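Local coordinates for protein putative acyl-CoA dehydrogenase (PDB 5JSC) that binds flavin-adenine dinucleotide and probably belongs to the acyl-CoA dehydrogenase family of flavoproteins, at residues L109-L121 and Y131-F144. Numbering follows the deposited sequence.
With FAD (flavin-adenine dinucleotide), chain M.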
ATOM      1  N   LEU C 109       5.884  25.275  21.573  1.00 10.97           N
ATOM      2  CA  LEU C 109       4.787  24.996  22.495  1.00 11.70           C
ATOM      3  C   LEU C 109       4.845  23.556  22.986  1.00 10.93           C
ATOM      4  O   LEU C 109       4.655  23.289  24.181  1.00 11.36           O
ATOM      5  CB  LEU C 109       3.445  25.285  21.831  1.00 12.02           C
ATOM      6  CG  LEU C 109       2.246  25.115  22.783  1.00 11.32           C
ATOM      7  CD1 LEU C 109       1.235  26.273  22.681  1.00 13.17           C
ATOM      8  CD2 LEU C 109       1.535  23.798  22.529  1.00 12.79           C
ATOM      9  N   ALA C 110       5.117  22.621  22.077  1.00 11.06           N
ATOM     10  CA  ALA C 110       5.150  21.205  22.430  1.00 10.89           C
ATOM     11  C   ALA C 110       6.113  20.939  23.576  1.00 10.11           C
ATOM     12  O   ALA C 110       5.794  20.190  24.509  1.00 11.44           O
ATOM     13  CB  ALA C 110       5.548  20.379  21.208  1.00 12.75           C
ATOM     14  N   MET C 111       7.311  21.521  23.511  1.00 10.85           N
ATOM     15  CA  MET C 111       8.316  21.195  24.513  1.00 11.77           C
ATOM     16  C   MET C 111       8.027  21.826  25.864  1.00 11.20           C
ATOM     17  O   MET C 111       8.477  21.294  26.882  1.00 11.72           O
ATOM     18  CB  MET C 111       9.706  21.608  24.034  1.00 13.00           C
ATOM     19  CG  MET C 111      10.213  20.740  22.894  1.00 13.74           C
ATOM     20  SD  MET C 111      10.060  18.968  23.215  1.00 15.28           S
ATOM     21  CE  MET C 111      10.866  18.825  24.821  1.00 17.26           C
ATOM     22  N   GLN C 112       7.280  22.931  25.905  1.00 10.93           N
ATOM     23  CA  GLN C 112       6.836  23.435  27.197  1.00 11.22           C
ATOM     24  C   GLN C 112       5.878  22.460  27.865  1.00 12.20           C
ATOM     25  O   GLN C 112       5.819  22.405  29.095  1.00 15.60           O
ATOM     26  CB  GLN C 112       6.181  24.804  27.031  1.00 11.12           C
ATOM     27  CG  GLN C 112       7.137  25.884  26.541  1.00 11.29           C
ATOM     28  CD  GLN C 112       8.322  26.065  27.467  1.00 11.89           C
ATOM     29  OE1 GLN C 112       9.413  25.560  27.195  1.00 12.10           O
ATOM     30  NE2 GLN C 112       8.116  26.789  28.574  1.00 12.73           N
ATOM     31  N   GLY C 113       5.127  21.691  27.080  1.00 11.02           N
ATOM     32  CA  GLY C 113       4.301  20.625  27.609  1.00 11.95           C
ATOM     33  C   GLY C 113       5.106  19.388  27.973  1.00 11.55           C
ATOM     34  O   GLY C 113       5.159  18.998  29.139  1.00 11.72           O
ATOM     35  N   LEU C 114       5.746  18.762  26.978  1.00 11.36           N
ATOM     36  CA  LEU C 114       6.458  17.509  27.232  1.00 11.25           C
ATOM     37  C   LEU C 114       7.545  17.684  28.290  1.00 11.15           C
ATOM     38  O   LEU C 114       7.707  16.827  29.173  1.00 12.13           O
ATOM     39  CB  LEU C 114       7.058  16.985  25.923  1.00 12.37           C
ATOM     40  CG  LEU C 114       7.894  15.706  26.056  1.00 13.54           C
ATOM     41  CD1 LEU C 114       7.029  14.532  26.487  1.00 15.07           C
ATOM     42  CD2 LEU C 114       8.607  15.408  24.733  1.00 14.62           C
ATOM     43  N   GLY C 115       8.290  18.790  28.229  1.00 11.96           N
ATOM     44  CA  GLY C 115       9.377  19.024  29.164  1.00 12.45           C
ATOM     45  C   GLY C 115       8.936  19.275  30.588  1.00 11.73           C
ATOM     46  O   GLY C 115       9.726  19.057  31.513  1.00 13.70           O
ATOM     47  N   SER C 116       7.706  19.749  30.795  1.00 11.72           N
ATOM     48  CA  SER C 116       7.216  19.964  32.149  1.00 12.04           C
ATOM     49  C   SER C 116       6.215  18.915  32.606  1.00 12.46           C
ATOM     50  O   SER C 116       5.840  18.922  33.781  1.00 13.10           O
ATOM     51  CB  SER C 116       6.570  21.354  32.279  1.00 12.27           C
ATOM     52  OG  SER C 116       5.363  21.441  31.527  1.00 12.70           O
ATOM     53  N   GLY C 117       5.769  18.024  31.718  1.00 11.97           N
ATOM     54  CA  GLY C 117       4.675  17.132  32.066  1.00 12.53           C
ATOM     55  C   GLY C 117       4.981  16.237  33.253  1.00 11.89           C
ATOM     56  O   GLY C 117       4.099  15.946  34.065  1.00 12.40           O
ATOM     57  N   ALA C 118       6.230  15.769  33.364  1.00 11.81           N
ATOM     58  CA  ALA C 118       6.566  14.911  34.493  1.00 12.47           C
ATOM     59  C   ALA C 118       6.468  15.673  35.810  1.00 11.73           C
ATOM     60  O   ALA C 118       6.218  15.062  36.856  1.00 14.39           O
ATOM     61  CB  ALA C 118       7.962  14.307  34.307  1.00 13.04           C
ATOM     62  N   ILE C 119       6.638  16.998  35.771  1.00 12.88           N
ATOM     63  CA  ILE C 119       6.488  17.811  36.976  1.00 12.39           C
ATOM     64  C   ILE C 119       5.012  18.009  37.298  1.00 12.86           C
ATOM     65  O   ILE C 119       4.599  17.918  38.460  1.00 14.30           O
ATOM     66  CB  ILE C 119       7.227  19.157  36.814  1.00 12.76           C
ATOM     67  CG1 ILE C 119       8.706  18.927  36.472  1.00 13.33           C
ATOM     68  CG2 ILE C 119       7.102  20.019  38.075  1.00 13.84           C
ATOM     69  CD1 ILE C 119       9.476  20.205  36.163  1.00 14.87           C
ATOM     70  N   SER C 120       4.186  18.281  36.281  1.00 13.13           N
ATOM     71  CA  SER C 120       2.741  18.328  36.506  1.00 13.03           C
ATOM     72  C   SER C 120       2.238  17.024  37.110  1.00 12.39           C
ATOM     73  O   SER C 120       1.391  17.033  38.012  1.00 14.73           O
ATOM     74  CB  SER C 120       1.998  18.611  35.195  1.00 13.05           C
ATOM     75  OG  SER C 120       2.168  19.951  34.769  1.00 14.46           O
ATOM     76  N   LEU C 121       2.754  15.891  36.626  1.00 13.70           N
ATOM     77  CA  LEU C 121       2.270  14.591  37.071  1.00 16.13           C
ATOM     78  C   LEU C 121       2.842  14.194  38.423  1.00 17.53           C
ATOM     79  O   LEU C 121       2.119  13.638  39.256  1.00 20.96           O
ATOM     80  CB  LEU C 121       2.616  13.519  36.036  1.00 17.23           C
ATOM     81  CG  LEU C 121       1.816  13.516  34.735  1.00 19.61           C
ATOM     82  CD1 LEU C 121       2.374  12.462  33.777  1.00 20.60           C
ATOM     83  CD2 LEU C 121       0.345  13.276  35.014  1.00 22.79           C
ATOM     84  N   TYR C 131       8.923  25.431  39.219  1.00 15.64           N
ATOM     85  CA  TYR C 131       9.101  25.269  37.777  1.00 13.75           C
ATOM     86  C   TYR C 131       7.866  25.581  36.953  1.00 13.93           C
ATOM     87  O   TYR C 131       7.993  26.192  35.891  1.00 14.76           O
ATOM     88  CB  TYR C 131       9.580  23.840  37.455  1.00 14.68           C
ATOM     89  CG  TYR C 131      10.961  23.605  38.013  1.00 15.31           C
ATOM     90  CD1 TYR C 131      12.084  24.089  37.354  1.00 17.25           C
ATOM     91  CD2 TYR C 131      11.144  22.945  39.223  1.00 17.08           C
ATOM     92  CE1 TYR C 131      13.353  23.909  37.877  1.00 16.95           C
ATOM     93  CE2 TYR C 131      12.407  22.757  39.752  1.00 18.69           C
ATOM     94  CZ  TYR C 131      13.508  23.243  39.075  1.00 16.73           C
ATOM     95  OH  TYR C 131      14.767  23.056  39.591  1.00 18.21           O
ATOM     96  N   LEU C 132       6.672  25.191  37.401  1.00 13.37           N
ATOM     97  CA  LEU C 132       5.537  25.254  36.485  1.00 12.92           C
ATOM     98  C   LEU C 132       5.073  26.671  36.154  1.00 13.76           C
ATOM     99  O   LEU C 132       4.702  26.917  34.999  1.00 14.51           O
ATOM    100  CB  LEU C 132       4.370  24.431  37.028  1.00 13.18           C
ATOM    101  CG  LEU C 132       4.667  22.931  37.059  1.00 12.94           C
ATOM    102  CD1 LEU C 132       3.429  22.169  37.537  1.00 15.73           C
ATOM    103  CD2 LEU C 132       5.134  22.380  35.683  1.00 13.85           C
ATOM    104  N   PRO C 133       5.064  27.630  37.092  1.00 13.70           N
ATOM    105  CA  PRO C 133       4.626  28.978  36.695  1.00 13.07           C
ATOM    106  C   PRO C 133       5.499  29.594  35.620  1.00 13.39           C
ATOM    107  O   PRO C 133       4.984  30.298  34.742  1.00 14.36           O
ATOM    108  CB  PRO C 133       4.690  29.766  38.012  1.00 14.50           C
ATOM    109  CG  PRO C 133       4.469  28.739  39.047  1.00 15.01           C
ATOM    110  CD  PRO C 133       5.228  27.543  38.555  1.00 14.84           C
ATOM    111  N   ARG C 134       6.813  29.347  35.668  1.00 15.02           N
ATOM    112  CA  ARG C 134       7.716  29.899  34.663  1.00 15.09           C
ATOM    113  C   ARG C 134       7.587  29.165  33.332  1.00 14.35           C
ATOM    114  O   ARG C 134       7.741  29.779  32.271  1.00 14.18           O
ATOM    115  CB  ARG C 134       9.161  29.838  35.156  1.00 18.11           C
ATOM    116  N   VAL C 135       7.318  27.861  33.362  1.00 12.93           N
ATOM    117  CA  VAL C 135       6.990  27.154  32.121  1.00 12.65           C
ATOM    118  C   VAL C 135       5.739  27.764  31.503  1.00 12.57           C
ATOM    119  O   VAL C 135       5.691  28.065  30.301  1.00 12.93           O
ATOM    120  CB  VAL C 135       6.804  25.647  32.388  1.00 11.39           C
ATOM    121  CG1 VAL C 135       6.179  24.952  31.164  1.00 12.92           C
ATOM    122  CG2 VAL C 135       8.142  24.984  32.749  1.00 12.54           C
ATOM    123  N   ALA C 136       4.716  27.981  32.335  1.00 13.12           N
ATOM    124  CA  ALA C 136       3.411  28.413  31.850  1.00 13.18           C
ATOM    125  C   ALA C 136       3.433  29.836  31.311  1.00 13.73           C
ATOM    126  O   ALA C 136       2.619  30.169  30.445  1.00 16.14           O
ATOM    127  CB  ALA C 136       2.368  28.299  32.968  1.00 14.03           C
ATOM    128  N   ASN C 137       4.310  30.704  31.817  1.00 13.96           N
ATOM    129  CA  ASN C 137       4.372  32.056  31.274  1.00 16.34           C
ATOM    130  C   ASN C 137       5.541  32.251  30.313  1.00 16.14           C
ATOM    131  O   ASN C 137       5.785  33.374  29.859  1.00 17.82           O
ATOM    132  CB  ASN C 137       4.374  33.103  32.403  1.00 18.79           C
ATOM    133  CG  ASN C 137       5.653  33.128  33.231  1.00 20.41           C
ATOM    134  OD1 ASN C 137       6.667  32.542  32.879  1.00 21.09           O
ATOM    135  ND2 ASN C 137       5.602  33.854  34.351  1.00 24.98           N
ATOM    136  N   GLY C 138       6.231  31.173  29.946  1.00 15.26           N
ATOM    137  CA  GLY C 138       7.270  31.279  28.944  1.00 15.14           C
ATOM    138  C   GLY C 138       8.579  31.879  29.398  1.00 17.06           C
ATOM    139  O   GLY C 138       9.390  32.266  28.551  1.00 19.20           O
ATOM    140  N   THR C 139       8.826  31.973  30.706  1.00 17.08           N
ATOM    141  CA  THR C 139      10.095  32.496  31.196  1.00 18.89           C
ATOM    142  C   THR C 139      11.071  31.403  31.612  1.00 18.31           C
ATOM    143  O   THR C 139      12.184  31.719  32.051  1.00 20.45           O
ATOM    144  CB  THR C 139       9.870  33.470  32.362  1.00 19.64           C
ATOM    145  OG1 THR C 139       9.264  32.781  33.461  1.00 19.62           O
ATOM    146  CG2 THR C 139       8.975  34.633  31.922  1.00 21.08           C
ATOM    147  N   ALA C 140      10.688  30.133  31.483  1.00 15.79           N
ATOM    148  CA  ALA C 140      11.612  29.015  31.629  1.00 14.35           C
ATOM    149  C   ALA C 140      11.350  28.027  30.508  1.00 14.54           C
ATOM    150  O   ALA C 140      10.202  27.630  30.290  1.00 17.85           O
ATOM    151  CB  ALA C 140      11.456  28.305  32.977  1.00 14.58           C
ATOM    152  N   ILE C 141      12.413  27.628  29.811  1.00 13.11           N
ATOM    153  CA  ILE C 141      12.322  26.685  28.702  1.00 12.30           C
ATOM    154  C   ILE C 141      12.563  25.276  29.235  1.00 11.84           C
ATOM    155  O   ILE C 141      13.579  25.016  29.894  1.00 12.87           O
ATOM    156  CB  ILE C 141      13.334  27.051  27.600  1.00 12.93           C
ATOM    157  CG1 ILE C 141      13.010  28.444  27.040  1.00 13.97           C
ATOM    158  CG2 ILE C 141      13.336  26.004  26.496  1.00 12.89           C
ATOM    159  CD1 ILE C 141      14.003  28.943  26.006  1.00 16.36           C
ATOM    160  N   ALA C 142      11.630  24.366  28.954  1.00 11.04           N
ATOM    161  CA  ALA C 142      11.639  23.010  29.491  1.00 11.38           C
ATOM    162  C   ALA C 142      12.254  22.028  28.504  1.00 11.71           C
ATOM    163  O   ALA C 142      12.323  22.282  27.300  1.00 12.13           O
ATOM    164  CB  ALA C 142      10.213  22.562  29.839  1.00 12.67           C
ATOM    165  N   ALA C 143      12.678  20.878  29.033  1.00 11.62           N
ATOM    166  CA  ALA C 143      13.225  19.805  28.209  1.00 11.16           C
ATOM    167  C   ALA C 143      13.026  18.468  28.914  1.00 11.31           C
ATOM    168  O   ALA C 143      12.938  18.399  30.143  1.00 12.64           O
ATOM    169  CB  ALA C 143      14.708  20.038  27.903  1.00 11.83           C
ATOM    170  N   PHE C 144      12.982  17.410  28.108  1.00 11.56           N
ATOM    171  CA  PHE C 144      12.629  16.049  28.514  1.00 12.08           C
ATOM    172  C   PHE C 144      13.769  15.149  28.055  1.00 11.55           C
ATOM    173  O   PHE C 144      13.926  14.921  26.853  1.00 13.58           O
ATOM    174  CB  PHE C 144      11.302  15.663  27.858  1.00 11.71           C
ATOM    175  CG  PHE C 144      10.775  14.294  28.206  1.00 12.12           C
ATOM    176  CD1 PHE C 144      10.052  14.089  29.371  1.00 13.65           C
ATOM    177  CD2 PHE C 144      10.908  13.230  27.313  1.00 13.84           C
ATOM    178  CE1 PHE C 144       9.522  12.846  29.673  1.00 14.22           C
ATOM    179  CE2 PHE C 144      10.367  11.982  27.608  1.00 14.23           C
ATOM    180  CZ  PHE C 144       9.677  11.792  28.790  1.00 14.86           C
TER
HETATM  181  PA  FAD M 501      16.398   2.860  17.970  1.00 11.38           P
HETATM  182  O1A FAD M 501      15.898   2.663  19.351  1.00 12.63           O
HETATM  183  O2A FAD M 501      17.784   2.301  17.641  1.00 12.03           O
HETATM  184  O5B FAD M 501      15.320   2.258  16.971  1.00 10.28           O
HETATM  185  C5B FAD M 501      15.605   2.218  15.559  1.00  9.28           C
HETATM  186  C4B FAD M 501      14.335   1.760  14.892  1.00  9.99           C
HETATM  187  O4B FAD M 501      14.046   0.415  15.311  1.00 11.42           O
HETATM  188  C3B FAD M 501      13.079   2.523  15.290  1.00 10.76           C
HETATM  189  O3B FAD M 501      12.952   3.784  14.627  1.00 12.35           O
HETATM  190  C2B FAD M 501      11.977   1.525  14.924  1.00 10.58           C
HETATM  191  O2B FAD M 501      11.672   1.622  13.532  1.00 12.84           O
HETATM  192  C1B FAD M 501      12.657   0.174  15.208  1.00 10.74           C
HETATM  193  N9A FAD M 501      12.230  -0.499  16.429  1.00 10.69           N
HETATM  194  C8A FAD M 501      12.307  -0.022  17.711  1.00 12.37           C
HETATM  195  N7A FAD M 501      11.931  -0.882  18.625  1.00 13.10           N
HETATM  196  C5A FAD M 501      11.576  -2.008  17.893  1.00 12.28           C
HETATM  197  C6A FAD M 501      11.107  -3.278  18.275  1.00 13.18           C
HETATM  198  N6A FAD M 501      10.880  -3.637  19.543  1.00 15.11           N
HETATM  199  N1A FAD M 501      10.858  -4.179  17.297  1.00 13.54           N
HETATM  200  C2A FAD M 501      11.059  -3.815  16.023  1.00 12.19           C
HETATM  201  N3A FAD M 501      11.501  -2.646  15.544  1.00 10.29           N
HETATM  202  C4A FAD M 501      11.748  -1.782  16.538  1.00  9.81           C
HETATM  203  N1  FAD M 501      14.383  11.976  22.912  1.00 10.01           N
HETATM  204  C2  FAD M 501      14.289  12.526  24.164  1.00  9.87           C
HETATM  205  O2  FAD M 501      14.549  11.874  25.190  1.00 12.33           O
HETATM  206  N3  FAD M 501      13.909  13.835  24.299  1.00 10.71           N
HETATM  207  C4  FAD M 501      13.595  14.697  23.267  1.00 11.10           C
HETATM  208  O4  FAD M 501      13.352  15.878  23.494  1.00 13.31           O
HETATM  209  C4X FAD M 501      13.665  14.110  21.960  1.00 10.75           C
HETATM  210  N5  FAD M 501      13.447  14.879  20.929  1.00 11.62           N
HETATM  211  C5X FAD M 501      13.712  14.368  19.668  1.00 10.98           C
HETATM  212  C6  FAD M 501      13.636  15.224  18.571  1.00 11.48           C
HETATM  213  C7  FAD M 501      13.992  14.793  17.299  1.00 12.07           C
HETATM  214  C7M FAD M 501      13.938  15.765  16.148  1.00 12.48           C
HETATM  215  C8  FAD M 501      14.413  13.462  17.112  1.00 12.50           C
HETATM  216  C8M FAD M 501      14.813  12.955  15.748  1.00 15.05           C
HETATM  217  C9  FAD M 501      14.471  12.601  18.203  1.00 11.15           C
HETATM  218  C9A FAD M 501      14.132  13.044  19.478  1.00  9.83           C
HETATM  219  N10 FAD M 501      14.278  12.224  20.618  1.00  9.88           N
HETATM  220  C10 FAD M 501      14.082  12.738  21.876  1.00  9.49           C
HETATM  221  C1' FAD M 501      14.794  10.858  20.453  1.00 10.71           C
HETATM  222  C2' FAD M 501      13.742   9.869  19.963  1.00 10.25           C
HETATM  223  O2' FAD M 501      12.777   9.607  20.980  1.00 12.74           O
HETATM  224  C3' FAD M 501      14.429   8.563  19.565  1.00 10.84           C
HETATM  225  O3' FAD M 501      15.187   8.866  18.403  1.00 10.75           O
HETATM  226  C4' FAD M 501      13.462   7.418  19.268  1.00 10.76           C
HETATM  227  O4' FAD M 501      12.882   6.966  20.494  1.00 12.40           O
HETATM  228  C5' FAD M 501      14.148   6.268  18.559  1.00 10.65           C
HETATM  229  O5' FAD M 501      15.261   5.846  19.375  1.00 11.10           O
HETATM  230  P   FAD M 501      16.674   5.633  18.603  1.00 11.15           P
HETATM  231  O1P FAD M 501      17.019   6.824  17.778  1.00 11.27           O
HETATM  232  O2P FAD M 501      17.711   5.225  19.605  1.00 12.14           O
HETATM  233  O3P FAD M 501      16.401   4.411  17.616  1.00  9.85           O
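Gln112 reaches from helix 103-122 to the end of helix 125-136 and the chain that follows, holding them with three hydrogen bonds. Its CB rests near Val135 CG1. The chain then bends at chi2 (-58°), which swings the flat amide over to the loop backbone. There Gln112 OE1 accepts from Ala142 N at 3.1 Å, a nearly straight bond whose donor is tilted from the carbonyl plane. On the other branch, Gln112 NE2 donates to Ala140 O (2.8 Å) and to Val135 O (3.2 Å), both acceptors lying close to the amide plane. With both its atoms engaged, the buried amide is fixed against rotation. Val135 O also accepts from Gly138 N, part of the Schellman motif that ends the helix, so Gln112 ties this helix end to the extended segment beyond it.

The two helices run antiparallel, at 157° between their directions, and belong to the helical N-terminal domain of the acyl-CoA dehydrogenase fold. Between them Leu132 CD2 lies against Ser116 CB and Ile119 CG2, while Ile119 CD1 meets Tyr131 CB at 3.9 Å. Ser116 OG turns back to Gln112 O within its own helix and also touches Val135 CG1.

Past the turn, the chain crosses close over Gly115, whose CA comes within 4.0 Å of Ala143 CA; Ala142 CB settles 3.6 Å from Gly115 C. Phe144 then begins the short strand 144-145 beside strand 186-192. Leu114 lays CD1 over the centre of the Phe144 ring, 4.0 Å from its centroid and 7° off the normal, a CH-pi contact. The carbonyl of Phe144 reaches the flavin: FAD N3 donates to Phe144 O at 2.8 Å, in a nearly straight bond.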